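Local structure of lipolytic protein G-D-S-L family (Veillonella parvula DSM 2008, 4RW0) at residues N77-G82 with L122-V127. The protein probably hydrolyses ester bonds of lipid or other acyl substrates, as a member of the GDSL lipase/acylhydrolase family of SGNH hydrolases. Residues are numbered along the deposited sequence; the frame is centred on the assembly and turned at random.
Sequences NDILQG and LVVREV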
# COMPACT_ATOMS: atom_id res chain seq x y z
N ASN A 77 8.43 7.47 2.45
CA ASN A 77 9.17 8.35 3.37
C ASN A 77 10.65 8.03 3.48
O ASN A 77 11.48 8.94 3.61
CB ASN A 77 8.48 8.41 4.72
CG ASN A 77 7.13 9.16 4.63
OD1 ASN A 77 7.06 10.28 4.05
ND2 ASN A 77 6.05 8.54 5.14
N ASP A 78 10.97 6.76 3.39
CA ASP A 78 12.36 6.32 3.43
C ASP A 78 13.09 6.80 2.19
O ASP A 78 14.19 7.35 2.31
CB ASP A 78 12.44 4.82 3.50
CG ASP A 78 11.82 4.25 4.80
OD1 ASP A 78 10.58 4.02 4.88
OD2 ASP A 78 12.59 4.08 5.75
N ILE A 79 12.46 6.67 1.02
CA ILE A 79 13.06 7.11 -0.22
C ILE A 79 13.24 8.61 -0.22
O ILE A 79 14.32 9.14 -0.60
CB ILE A 79 12.29 6.58 -1.39
CG1 ILE A 79 12.40 5.07 -1.40
CG2 ILE A 79 12.77 7.17 -2.71
CD1 ILE A 79 11.42 4.43 -2.39
N LEU A 80 12.24 9.34 0.27
CA LEU A 80 12.40 10.78 0.35
C LEU A 80 13.54 11.19 1.30
O LEU A 80 14.12 12.23 1.14
CB LEU A 80 11.15 11.47 0.82
CG LEU A 80 10.01 11.45 -0.20
CD1 LEU A 80 8.75 11.92 0.52
CD2 LEU A 80 10.31 12.35 -1.38
N GLN A 81 13.82 10.40 2.30
CA GLN A 81 14.89 10.71 3.22
C GLN A 81 16.23 10.16 2.78
O GLN A 81 17.18 10.29 3.48
CB GLN A 81 14.53 10.18 4.60
CG GLN A 81 13.53 11.12 5.26
CD GLN A 81 12.88 10.53 6.49
OE1 GLN A 81 13.15 9.39 6.87
NE2 GLN A 81 12.02 11.33 7.12
N GLY A 82 16.32 9.52 1.63
CA GLY A 82 17.60 9.15 1.11
C GLY A 82 17.95 7.70 1.17
O GLY A 82 19.00 7.36 0.68
N LEU A 122 13.33 6.63 -9.46
CA LEU A 122 14.00 5.41 -9.92
C LEU A 122 14.19 4.40 -8.76
O LEU A 122 14.12 3.18 -8.97
CB LEU A 122 15.35 5.71 -10.58
CG LEU A 122 15.36 6.76 -11.71
CD1 LEU A 122 16.78 6.99 -12.23
CD2 LEU A 122 14.47 6.30 -12.85
N VAL A 123 14.38 4.91 -7.55
CA VAL A 123 14.49 4.02 -6.37
C VAL A 123 13.15 3.29 -6.14
O VAL A 123 13.08 2.05 -5.96
CB VAL A 123 14.85 4.82 -5.13
CG1 VAL A 123 15.06 3.88 -3.96
CG2 VAL A 123 16.11 5.66 -5.34
N VAL A 124 12.04 4.05 -6.29
CA VAL A 124 10.68 3.50 -6.15
C VAL A 124 10.48 2.37 -7.16
O VAL A 124 9.99 1.28 -6.86
CB VAL A 124 9.57 4.60 -6.38
CG1 VAL A 124 8.19 3.99 -6.47
CG2 VAL A 124 9.55 5.59 -5.26
N ARG A 125 10.90 2.64 -8.39
CA ARG A 125 10.76 1.65 -9.42
C ARG A 125 11.54 0.41 -9.15
O ARG A 125 11.04 -0.68 -9.45
CB ARG A 125 11.11 2.23 -10.81
CG ARG A 125 10.02 3.21 -11.26
CD ARG A 125 10.38 4.09 -12.43
NE ARG A 125 10.85 3.28 -13.52
CZ ARG A 125 11.57 3.75 -14.55
NH1 ARG A 125 11.88 5.07 -14.68
NH2 ARG A 125 11.99 2.89 -15.47
N GLU A 126 12.75 0.56 -8.64
CA GLU A 126 13.63 -0.60 -8.30
C GLU A 126 13.01 -1.42 -7.19
O GLU A 126 12.97 -2.63 -7.27
CB GLU A 126 15.03 -0.13 -7.82
CG GLU A 126 15.97 0.46 -8.87
CD GLU A 126 17.19 1.24 -8.32
OE1 GLU A 126 17.52 1.17 -7.12
OE2 GLU A 126 17.82 1.95 -9.13
N VAL A 127 12.48 -0.76 -6.15
CA VAL A 127 11.77 -1.47 -5.07
C VAL A 127 10.64 -2.23 -5.67
O VAL A 127 10.48 -3.42 -5.40
CB VAL A 127 11.26 -0.48 -3.96
CG1 VAL A 127 10.31 -1.13 -3.00
CG2 VAL A 127 12.42 0.12 -3.23
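Ile79 meets Val123 and Val124 through aliphatic carbons, and the 149 Å² buried between the two helical segments reflects this small apolar interface. Against Val123 the isoleucine lies alongside, the two side chains running past each other in opposite directions: Ile79 CG1 is 3.9 Å from Val123 CG1, and Ile79 CG2 is 4.0 Å from Val123 CB. Against Val124 the approach is near a right angle and closer, with Ile79 CD1 3.6 Å from Val124 CG2 and 3.9 Å from Val124 CA. The torsions account for this reach: with CG1 beside the backbone N (chi1 -65°) and the chain extended beyond it (chi2 169°), the terminal methyl is carried onto the neighbouring helix. An alanine at Ile79 would remove CG1, CG2 and CD1 together and is likely to leave both valines without their apolar partner here.

The two segments are not hydrogen-bonded to each other; in residues 77-82 the Gly82 N to Ile79 O bond (3.0 Å), with the positive phi of Gly82 (108°), belongs to a Schellman motif ending helix 76-80.

That short helix follows strand 69-73, and helix 120-138 lies in the chain between strands 104-108 and 141-143, so the contact joins two helices of the SGNH-hydrolase parallel-sheet alpha/beta fold. Ile113, from a loop, touches Ile79 and Val124, Tyr146 of helix 145-154 also packs on Val124, and Ser85 of helix 85-100 touches Val123.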